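Rod shape-determining protein (MreC) (Helicobacter pylori, PDB 5LP5) binds penicillin-binding protein 2 in a core complex of cell wall synthesis and probably helps maintain cell shape. Local coordinates at residues Gln133-Glu141 with Phe148-Tyr157. Sequence-based numbering, arbitrary orientation.
Sequences QAIGIAVLE and FLNAHKRCAY
Ile137 and Phe148 form a hydrogen-bonded pair, side chains on the same face, in the antiparallel beta hairpin made by strands 134-141 and 144-149, part of the first of the two beta barrels of MreC. Ile137 N donates almost straight to Phe148 O (2.9 Å), and Phe148 N returns a bond to Ile137 O. One step on, Gly136 and Leu149 form the non-hydrogen-bonded pair, their CA atoms only 4.0 Å apart. The chain then leaves the sheet through two successive beta turns, and residues 154-157 pass across the face that carries Ile137. CG1 of Ile137 sits between the backbone N and the carbonyl carbon (chi1 67°) and carries CD1 to Cys155 CA, while CG2 is 4.0 Å from Tyr157 CD2. Toward the other end of the strand, Val139 CG2 touches the edge of the Phe148 ring at CE2. Phe148 CE2 stands over the centre of the Arg154 guanidinium, and Arg154 NE lies over one face of the ring toward its rim. In a salt bridge Arg154 NH2 meets Glu141 OE2 (3.0 Å) from above the carboxylate plane, the two planes 39° apart. Arg154 NH2 is also hydrogen-bonded to Gln139 of the neighbouring penicillin-binding protein 2 chain, which packs on Ile137 and Val139 too, so this end belongs to the complex interface. At the opposite end Asn150 N binds Ile135 O, and its ND2 binds Ala134 O (3.0 Å) and also Phe231 O. Tyr157 holds the other end of this amide and so helps fix its rotation, its OH donating in the carbonyl plane to a lone pair of Asn150 OD1 at 2.8 Å.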
loop_
_atom_site.group_PDB
_atom_site.type_symbol
_atom_site.label_atom_id
_atom_site.label_comp_id
_atom_site.label_asym_id
_atom_site.label_seq_id
_atom_site.Cartn_x
_atom_site.Cartn_y
_atom_site.Cartn_z
ATOM N N GLN C 133 27.349 8.592 18.933
ATOM C CA GLN C 133 26.876 7.704 17.870
ATOM C C GLN C 133 26.242 6.425 18.458
ATOM O O GLN C 133 26.641 5.970 19.509
ATOM C CB GLN C 133 28.038 7.364 16.909
ATOM C CG GLN C 133 27.648 6.571 15.683
ATOM C CD GLN C 133 28.785 6.416 14.666
ATOM O OE1 GLN C 133 28.616 5.742 13.621
ATOM N NE2 GLN C 133 29.922 7.079 14.926
ATOM N N ALA C 134 25.254 5.849 17.770
ATOM C CA ALA C 134 24.702 4.558 18.160
ATOM C C ALA C 134 25.607 3.427 17.676
ATOM O O ALA C 134 25.869 3.304 16.447
ATOM C CB ALA C 134 23.302 4.400 17.605
ATOM N N ILE C 135 26.080 2.604 18.615
ATOM C CA ILE C 135 26.906 1.412 18.297
ATOM C C ILE C 135 26.166 0.090 18.424
ATOM O O ILE C 135 26.607 -0.906 17.873
ATOM C CB ILE C 135 28.200 1.324 19.143
ATOM C CG1 ILE C 135 27.887 1.158 20.648
ATOM C CG2 ILE C 135 29.046 2.559 18.911
ATOM C CD1 ILE C 135 29.111 0.851 21.499
ATOM N N GLY C 136 25.056 0.060 19.150
ATOM C CA GLY C 136 24.289 -1.196 19.311
ATOM C C GLY C 136 23.378 -1.160 20.520
ATOM O O GLY C 136 22.982 -0.099 20.968
ATOM N N ILE C 137 23.024 -2.321 21.028
ATOM C CA ILE C 137 22.131 -2.402 22.170
ATOM C C ILE C 137 22.692 -3.321 23.226
ATOM O O ILE C 137 23.657 -4.032 22.989
ATOM C CB ILE C 137 20.733 -2.936 21.779
ATOM C CG1 ILE C 137 20.824 -4.401 21.328
ATOM C CG2 ILE C 137 20.123 -2.074 20.675
ATOM C CD1 ILE C 137 19.501 -5.017 20.953
ATOM N N ALA C 138 22.056 -3.324 24.386
ATOM C CA ALA C 138 22.540 -4.097 25.527
ATOM C C ALA C 138 21.385 -4.696 26.296
ATOM O O ALA C 138 20.406 -4.011 26.559
ATOM C CB ALA C 138 23.384 -3.209 26.447
ATOM N N VAL C 139 21.517 -5.956 26.670
ATOM C CA VAL C 139 20.479 -6.615 27.476
ATOM C C VAL C 139 21.067 -7.340 28.673
ATOM O O VAL C 139 22.100 -8.012 28.562
ATOM C CB VAL C 139 19.687 -7.664 26.668
ATOM C CG1 VAL C 139 18.407 -8.018 27.414
ATOM C CG2 VAL C 139 19.382 -7.155 25.267
ATOM N N LEU C 140 20.398 -7.204 29.812
ATOM C CA LEU C 140 20.769 -7.975 30.999
ATOM C C LEU C 140 20.036 -9.304 30.953
ATOM O O LEU C 140 18.824 -9.328 30.819
ATOM C CB LEU C 140 20.404 -7.207 32.264
ATOM C CG LEU C 140 20.654 -7.891 33.592
ATOM C CD1 LEU C 140 22.134 -8.136 33.797
ATOM C CD2 LEU C 140 20.083 -7.057 34.741
ATOM N N GLU C 141 20.770 -10.402 31.023
ATOM C CA GLU C 141 20.178 -11.746 31.042
ATOM C C GLU C 141 20.950 -12.595 32.033
ATOM O O GLU C 141 22.185 -12.664 31.973
ATOM C CB GLU C 141 20.226 -12.427 29.674
ATOM C CG GLU C 141 19.284 -11.835 28.630
ATOM C CD GLU C 141 19.636 -12.249 27.198
ATOM O OE1 GLU C 141 20.830 -12.467 26.885
ATOM O OE2 GLU C 141 18.707 -12.332 26.367
ATOM N N PHE C 148 25.086 -6.252 22.214
ATOM C CA PHE C 148 24.963 -6.733 20.847
ATOM C C PHE C 148 25.079 -5.556 19.908
ATOM O O PHE C 148 24.175 -4.734 19.808
ATOM C CB PHE C 148 23.645 -7.470 20.644
ATOM C CG PHE C 148 23.418 -8.548 21.655
ATOM C CD1 PHE C 148 24.138 -9.729 21.602
ATOM C CD2 PHE C 148 22.529 -8.362 22.683
ATOM C CE1 PHE C 148 23.964 -10.714 22.559
ATOM C CE2 PHE C 148 22.346 -9.341 23.644
ATOM C CZ PHE C 148 23.062 -10.525 23.579
ATOM N N LEU C 149 26.225 -5.480 19.238
ATOM C CA LEU C 149 26.613 -4.296 18.488
ATOM C C LEU C 149 25.961 -4.244 17.111
ATOM O O LEU C 149 25.308 -5.183 16.684
ATOM C CB LEU C 149 28.133 -4.249 18.351
ATOM C CG LEU C 149 28.902 -4.324 19.680
ATOM C CD1 LEU C 149 30.399 -4.314 19.442
ATOM C CD2 LEU C 149 28.522 -3.192 20.627
ATOM N N ASN C 150 26.157 -3.124 16.422
ATOM C CA ASN C 150 25.590 -2.916 15.084
ATOM C C ASN C 150 25.980 -4.113 14.194
ATOM O O ASN C 150 27.134 -4.538 14.135
ATOM C CB ASN C 150 26.100 -1.633 14.404
ATOM C CG ASN C 150 25.381 -0.378 14.849
ATOM O OD1 ASN C 150 24.197 -0.402 15.212
ATOM N ND2 ASN C 150 26.097 0.758 14.791
ATOM N N ALA C 151 24.981 -4.679 13.540
ATOM C CA ALA C 151 25.185 -5.802 12.618
ATOM C C ALA C 151 25.158 -7.157 13.270
ATOM O O ALA C 151 25.177 -8.154 12.547
ATOM C CB ALA C 151 26.452 -5.641 11.777
ATOM N N HIS C 152 25.027 -7.229 14.595
ATOM C CA HIS C 152 24.681 -8.511 15.249
ATOM C C HIS C 152 23.238 -8.920 14.916
ATOM O O HIS C 152 22.368 -8.076 14.770
ATOM C CB HIS C 152 24.901 -8.436 16.778
ATOM C CG HIS C 152 24.775 -9.755 17.490
ATOM N ND1 HIS C 152 25.383 -10.906 17.045
ATOM C CD2 HIS C 152 24.096 -10.106 18.609
ATOM C CE1 HIS C 152 25.111 -11.900 17.873
ATOM N NE2 HIS C 152 24.314 -11.443 18.819
ATOM N N LYS C 153 22.997 -10.214 14.803
ATOM C CA LYS C 153 21.657 -10.776 14.596
ATOM C C LYS C 153 20.562 -10.175 15.511
ATOM O O LYS C 153 19.415 -10.042 15.122
ATOM C CB LYS C 153 21.733 -12.313 14.806
ATOM C CG LYS C 153 20.540 -13.146 14.374
ATOM C CD LYS C 153 20.778 -14.627 14.660
ATOM C CE LYS C 153 19.489 -15.433 14.468
ATOM N NZ LYS C 153 19.722 -16.898 14.323
ATOM N N ARG C 154 20.934 -9.855 16.743
ATOM C CA ARG C 154 19.982 -9.419 17.773
ATOM C C ARG C 154 19.883 -7.904 17.911
ATOM O O ARG C 154 19.050 -7.397 18.669
ATOM C CB ARG C 154 20.425 -9.969 19.127
ATOM C CG ARG C 154 20.382 -11.490 19.212
ATOM C CD ARG C 154 20.615 -11.991 20.613
ATOM N NE ARG C 154 19.710 -11.364 21.581
ATOM C CZ ARG C 154 19.749 -11.569 22.893
ATOM N NH1 ARG C 154 20.637 -12.403 23.398
ATOM N NH2 ARG C 154 18.902 -10.936 23.695
ATOM N N CYS C 155 20.752 -7.180 17.206
ATOM C CA CYS C 155 20.788 -5.736 17.301
ATOM C C CYS C 155 19.781 -5.145 16.359
ATOM O O CYS C 155 19.900 -5.302 15.150
ATOM C CB CYS C 155 22.180 -5.204 16.986
ATOM S SG CYS C 155 22.205 -3.415 16.822
ATOM N N ALA C 156 18.784 -4.476 16.921
ATOM C CA ALA C 156 17.741 -3.810 16.144
ATOM C C ALA C 156 17.169 -2.635 16.920
ATOM O O ALA C 156 17.019 -2.694 18.129
ATOM C CB ALA C 156 16.625 -4.787 15.796
ATOM N N TYR C 157 16.859 -1.552 16.215
ATOM C CA TYR C 157 16.262 -0.398 16.850
ATOM C C TYR C 157 15.670 0.558 15.834
ATOM O O TYR C 157 15.822 0.344 14.644
ATOM C CB TYR C 157 17.269 0.298 17.740
ATOM C CG TYR C 157 18.598 0.645 17.106
ATOM C CD1 TYR C 157 18.810 1.881 16.520
ATOM C CD2 TYR C 157 19.670 -0.237 17.160
ATOM C CE1 TYR C 157 20.040 2.226 15.970
ATOM C CE2 TYR C 157 20.908 0.103 16.624
ATOM C CZ TYR C 157 21.085 1.325 16.024
ATOM O OH TYR C 157 22.328 1.642 15.525
#